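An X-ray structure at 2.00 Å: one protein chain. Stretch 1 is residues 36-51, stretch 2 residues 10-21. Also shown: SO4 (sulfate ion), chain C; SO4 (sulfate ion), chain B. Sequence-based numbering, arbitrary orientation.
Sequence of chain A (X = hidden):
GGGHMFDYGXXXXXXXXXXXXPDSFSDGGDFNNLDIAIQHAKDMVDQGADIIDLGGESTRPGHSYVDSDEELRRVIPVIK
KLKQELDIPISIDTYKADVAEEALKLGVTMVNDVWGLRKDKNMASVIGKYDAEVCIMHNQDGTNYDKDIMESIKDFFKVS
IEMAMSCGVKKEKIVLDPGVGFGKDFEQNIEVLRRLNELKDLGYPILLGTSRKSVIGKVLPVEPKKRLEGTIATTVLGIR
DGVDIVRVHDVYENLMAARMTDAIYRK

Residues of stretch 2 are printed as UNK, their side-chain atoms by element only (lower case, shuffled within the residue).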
# COMPACT_ATOMS: atom_id res chain seq x y z
N ILE A 36 -3.14 28.32 -13.56
CA ILE A 36 -2.92 26.87 -13.70
C ILE A 36 -2.49 26.30 -12.34
O ILE A 36 -3.08 25.32 -11.87
CB ILE A 36 -1.89 26.60 -14.82
CG1 ILE A 36 -2.49 26.84 -16.22
CG2 ILE A 36 -1.29 25.20 -14.71
CD1 ILE A 36 -1.48 26.79 -17.37
N ALA A 37 -1.50 26.94 -11.70
CA ALA A 37 -1.04 26.52 -10.39
C ALA A 37 -2.22 26.50 -9.40
O ALA A 37 -2.36 25.53 -8.65
CB ALA A 37 0.10 27.38 -9.89
N ILE A 38 -3.06 27.52 -9.44
CA ILE A 38 -4.18 27.61 -8.48
C ILE A 38 -5.22 26.52 -8.77
O ILE A 38 -5.87 26.00 -7.85
CB ILE A 38 -4.82 29.02 -8.52
CG1 ILE A 38 -3.82 30.10 -8.12
CG2 ILE A 38 -6.08 29.11 -7.66
CD1 ILE A 38 -3.33 30.00 -6.68
N GLN A 39 -5.45 26.22 -10.05
CA GLN A 39 -6.39 25.15 -10.42
C GLN A 39 -5.86 23.82 -9.89
O GLN A 39 -6.63 23.06 -9.24
CB GLN A 39 -6.69 25.11 -11.93
CG GLN A 39 -7.86 24.19 -12.29
CD GLN A 39 -9.09 24.45 -11.45
OE1 GLN A 39 -9.60 25.56 -11.41
NE2 GLN A 39 -9.55 23.45 -10.71
N HIS A 40 -4.55 23.58 -10.05
CA HIS A 40 -3.93 22.38 -9.51
C HIS A 40 -4.14 22.28 -8.00
O HIS A 40 -4.45 21.18 -7.49
CB HIS A 40 -2.45 22.26 -9.92
CG HIS A 40 -1.86 20.94 -9.56
ND1 HIS A 40 -2.60 19.78 -9.52
CD2 HIS A 40 -0.59 20.59 -9.24
CE1 HIS A 40 -1.83 18.77 -9.17
NE2 HIS A 40 -0.59 19.24 -8.99
N ALA A 41 -4.04 23.40 -7.28
CA ALA A 41 -4.24 23.35 -5.83
C ALA A 41 -5.71 23.09 -5.49
O ALA A 41 -6.02 22.38 -4.53
CB ALA A 41 -3.78 24.63 -5.20
N LYS A 42 -6.60 23.70 -6.25
CA LYS A 42 -8.05 23.44 -6.02
C LYS A 42 -8.35 21.94 -6.21
O LYS A 42 -9.06 21.35 -5.39
CB LYS A 42 -8.92 24.28 -6.95
CG LYS A 42 -9.14 25.71 -6.47
CD LYS A 42 -9.60 26.68 -7.54
CE LYS A 42 -10.22 27.94 -6.97
NZ LYS A 42 -10.04 29.08 -7.89
N ASP A 43 -7.77 21.35 -7.25
CA ASP A 43 -7.91 19.91 -7.52
C ASP A 43 -7.39 19.08 -6.35
O ASP A 43 -8.11 18.17 -5.89
CB ASP A 43 -7.18 19.53 -8.82
CG ASP A 43 -7.84 20.17 -10.02
OD1 ASP A 43 -8.99 20.68 -9.88
OD2 ASP A 43 -7.19 20.21 -11.07
N MET A 44 -6.22 19.44 -5.78
CA MET A 44 -5.67 18.60 -4.72
C MET A 44 -6.54 18.70 -3.47
O MET A 44 -6.69 17.72 -2.72
CB MET A 44 -4.21 18.97 -4.41
CG MET A 44 -3.29 18.57 -5.54
SD MET A 44 -1.54 18.83 -5.13
CE MET A 44 -1.50 20.62 -5.08
N VAL A 45 -7.09 19.88 -3.24
CA VAL A 45 -7.94 20.09 -2.08
C VAL A 45 -9.22 19.26 -2.25
O VAL A 45 -9.67 18.65 -1.28
CB VAL A 45 -8.26 21.58 -1.85
CG1 VAL A 45 -9.41 21.77 -0.87
CG2 VAL A 45 -7.02 22.33 -1.36
N ASP A 46 -9.77 19.25 -3.46
CA ASP A 46 -10.98 18.47 -3.73
C ASP A 46 -10.67 16.98 -3.59
O ASP A 46 -11.52 16.27 -3.09
CB ASP A 46 -11.52 18.65 -5.15
CG ASP A 46 -12.17 20.00 -5.40
OD1 ASP A 46 -12.72 20.56 -4.43
OD2 ASP A 46 -12.11 20.48 -6.56
N GLN A 47 -9.47 16.54 -3.99
CA GLN A 47 -9.06 15.15 -3.78
C GLN A 47 -8.76 14.83 -2.32
O GLN A 47 -8.53 13.66 -2.00
CB GLN A 47 -7.80 14.81 -4.56
CG GLN A 47 -8.04 14.79 -6.06
CD GLN A 47 -6.76 14.59 -6.82
OE1 GLN A 47 -5.87 13.82 -6.44
NE2 GLN A 47 -6.69 15.28 -7.94
N GLY A 48 -8.70 15.84 -1.45
CA GLY A 48 -8.60 15.61 -0.01
C GLY A 48 -7.25 16.02 0.59
O GLY A 48 -6.97 15.60 1.72
N ALA A 49 -6.45 16.86 -0.05
CA ALA A 49 -5.21 17.39 0.61
C ALA A 49 -5.57 18.18 1.87
O ALA A 49 -6.60 18.88 1.90
CB ALA A 49 -4.43 18.25 -0.35
N ASP A 50 -4.73 18.06 2.90
CA ASP A 50 -4.89 18.76 4.17
C ASP A 50 -4.00 20.02 4.21
O ASP A 50 -4.23 20.96 5.00
CB ASP A 50 -4.55 17.81 5.32
CG ASP A 50 -5.49 16.61 5.37
OD1 ASP A 50 -6.69 16.86 5.46
OD2 ASP A 50 -5.04 15.45 5.32
N ILE A 51 -2.96 20.03 3.39
CA ILE A 51 -2.02 21.15 3.35
C ILE A 51 -1.36 21.08 1.98
O ILE A 51 -1.23 19.97 1.45
CB ILE A 51 -0.99 21.09 4.49
CG1 ILE A 51 -0.01 22.27 4.44
CG2 ILE A 51 -0.21 19.79 4.49
CD1 ILE A 51 0.66 22.57 5.75
N UNK A 10 -4.99 11.28 15.24
CA UNK A 10 -6.35 10.98 14.88
C UNK A 10 -6.41 10.25 13.53
O UNK A 10 -7.27 9.41 13.33
c UNK A 10 -8.62 12.07 14.46
c UNK A 10 -10.79 13.23 13.98
c UNK A 10 -7.16 12.27 14.78
n UNK A 10 -11.41 14.50 13.53
c UNK A 10 -9.28 13.31 13.91
N UNK A 11 -5.54 10.61 12.58
CA UNK A 11 -5.54 10.03 11.25
C UNK A 11 -4.24 10.45 10.54
O UNK A 11 -3.43 11.17 11.12
c UNK A 11 -7.92 12.33 9.17
n UNK A 11 -6.66 13.76 7.00
c UNK A 11 -7.55 14.36 7.77
n UNK A 11 -8.06 13.75 8.85
c UNK A 11 -6.76 11.95 10.06
c UNK A 11 -6.75 10.47 10.43
n UNK A 11 -7.95 15.60 7.51
N UNK A 12 -4.06 9.99 9.32
CA UNK A 12 -2.95 10.42 8.49
C UNK A 12 -3.41 11.65 7.71
O UNK A 12 -4.59 11.71 7.34
o UNK A 12 -2.12 8.16 8.33
c UNK A 12 -2.50 9.30 7.56
c UNK A 12 -1.32 9.71 6.71
N UNK A 13 -2.51 12.63 7.60
CA UNK A 13 -2.74 13.90 6.91
C UNK A 13 -1.94 13.85 5.61
O UNK A 13 -0.88 13.19 5.54
c UNK A 13 -3.29 15.18 9.05
c UNK A 13 -5.39 15.78 10.08
c UNK A 13 -2.40 15.09 7.83
c UNK A 13 -5.02 15.13 11.24
c UNK A 13 -2.94 14.53 10.21
o UNK A 13 -5.85 15.12 12.32
c UNK A 13 -3.78 14.53 11.32
c UNK A 13 -4.53 15.78 8.99
N UNK A 14 -2.50 14.52 4.62
CA UNK A 14 -1.96 14.47 3.30
C UNK A 14 -1.47 15.86 2.90
O UNK A 14 -2.23 16.81 2.90
c UNK A 14 -2.38 13.85 0.90
c UNK A 14 -2.64 11.50 2.88
c UNK A 14 -3.63 12.63 2.72
c UNK A 14 -3.00 13.95 2.29
N UNK A 15 -0.22 15.91 2.46
CA UNK A 15 0.36 17.13 1.95
C UNK A 15 0.48 17.00 0.44
O UNK A 15 1.21 16.17 -0.02
c UNK A 15 3.68 19.53 4.19
s UNK A 15 4.24 18.60 2.77
c UNK A 15 2.61 18.45 1.94
c UNK A 15 1.73 17.38 2.61
N UNK A 16 -0.21 17.84 -0.34
CA UNK A 16 -0.07 17.84 -1.79
C UNK A 16 1.07 18.70 -2.29
O UNK A 16 1.35 19.75 -1.77
N UNK A 17 1.73 18.29 -3.35
CA UNK A 17 2.89 19.00 -3.82
C UNK A 17 2.47 20.00 -4.91
O UNK A 17 1.82 19.63 -5.86
c UNK A 17 5.04 18.69 -5.07
c UNK A 17 5.14 15.85 -3.66
c UNK A 17 4.38 17.08 -3.21
c UNK A 17 3.90 17.98 -4.35
N UNK A 18 2.89 21.27 -4.78
CA UNK A 18 2.67 22.29 -5.81
C UNK A 18 4.02 22.95 -6.13
O UNK A 18 4.41 23.87 -5.40
c UNK A 18 0.64 23.79 -7.53
c UNK A 18 0.29 25.40 -5.70
c UNK A 18 1.26 24.40 -6.30
c UNK A 18 1.65 23.32 -5.30
N UNK A 19 4.69 22.50 -7.18
CA UNK A 19 5.95 23.11 -7.66
C UNK A 19 5.63 24.15 -8.73
O UNK A 19 4.87 23.88 -9.63
n UNK A 19 7.42 19.86 -7.36
c UNK A 19 7.51 21.18 -7.16
c UNK A 19 6.93 22.08 -8.24
o UNK A 19 8.01 21.65 -6.14
N UNK A 20 6.21 25.34 -8.65
CA UNK A 20 5.86 26.40 -9.59
C UNK A 20 7.13 26.93 -10.25
O UNK A 20 7.14 28.07 -10.69
c UNK A 20 3.70 27.02 -8.42
c UNK A 20 5.04 27.53 -8.93
c UNK A 20 5.79 28.22 -7.81
N UNK A 21 8.16 26.10 -10.32
CA UNK A 21 9.27 26.38 -11.22
C UNK A 21 8.76 26.41 -12.67
O UNK A 21 7.72 25.82 -13.00
c UNK A 21 10.38 25.32 -11.14
o UNK A 21 9.84 24.02 -11.40
c UNK A 21 11.03 25.26 -9.77
S SO4 C . -10.06 16.07 10.65
O1 SO4 C . -8.84 16.30 11.50
O2 SO4 C . -10.05 16.60 9.27
O3 SO4 C . -10.25 14.61 10.49
O4 SO4 C . -11.25 16.68 11.26
S SO4 B . 9.08 16.65 -5.94
O1 SO4 B . 10.42 16.39 -6.49
O2 SO4 B . 9.13 17.81 -5.02
O3 SO4 B . 8.61 15.45 -5.20
O4 SO4 B . 8.13 16.94 -7.04
O HOH W 1 0.96 17.47 -7.10

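Position 10 carries four carbons in a row ending in a nitrogen, an extended chain that stays clear of stretch 1 and reaches a sulfate ion (chain C); this is a lysine, Lys10, and both of its bonds from NZ to that ion are weak. At position 11 three carbons lead to a nitrogen and then to a carbon bearing two more nitrogens, a guanidinium lying against the carboxylate of Asp50. The residue is Arg11. Its NH1 donates to Asp50 OD1 at 2.7 Å and its NH2 to Asp50 OD2 at 2.9 Å, a two-pronged salt bridge, while NE and NH1 also bind the sulfate.

Position 12 has one carbon carrying an oxygen and a carbon, and its side chain does not reach stretch 1. The branched hydroxyl identifies Thr12, whose backbone O accepts a bond from Arg11 NH2 at 2.9 Å and so helps to hold the guanidinium in place. One carbon and a six-carbon ring bearing an oxygen occupy position 13, with CB 3.7 Å from Asp50 OD2: Tyr13.

Position 14 shows four carbons forked at the first, one arm two carbons long, with CB 3.9 Å from Asp50 OD2; it is Ile14. Its backbone is held at both polar atoms: Ile14 N donates to Asp50 OD2 and Asp50 N to Ile14 O, both at 2.8 Å. At position 15, two carbons, a sulfur and a terminal carbon form an unbranched chain, whose CB lies 3.6 Å from Ile51 CG2. This is Met15, on the same face of the sheet as Ile51.

Position 16 has no side-chain atoms and is Gly16. A CB here would point toward stretch 1 and fall 2.8 Å from Met44 SD, a clash, so the bare backbone leaves room for the methionine sulfur. Position 17 again has four carbons forked at the first with one longer arm, directed away from stretch 1: Ile17. Its carbonyl O faces the helix, 3.5 Å from Met44 SD, and a water joins Ile17 O (2.6 Å) to His40 NE2 (3.0 Å).

The four carbons of position 18 fork at the second, and their ends come near the helix, against Ala37, His40 and Ala41; this is Leu18, with CD1 3.8 Å from His40 CD2 and CD2 4.2 Å from Ala41 CB. Position 19 has two carbons, the second carrying an oxygen and a nitrogen, and points away; it is Asn19. Position 20, one carbon carrying two others, touches Ala37 and is Val20, with CG1 3.9 Å from Ala37 CB. A carbon carrying an oxygen and a carbon marks position 21 as Thr21, beyond reach of stretch 1.

The contact thus has two parts. The helix runs nearly antiparallel to the strand and packs through Ala37, His40, Ala41 and Met44. After the turn at Gly48 the chain reverses and Ile51 pairs in parallel with Met15, Gly16 N donating to Ile51 O at 3.0 Å, while Asp50 anchors the junction through both backbone and side chain.

Stretch 2, residues 10-21: KRTYIMGILNVT
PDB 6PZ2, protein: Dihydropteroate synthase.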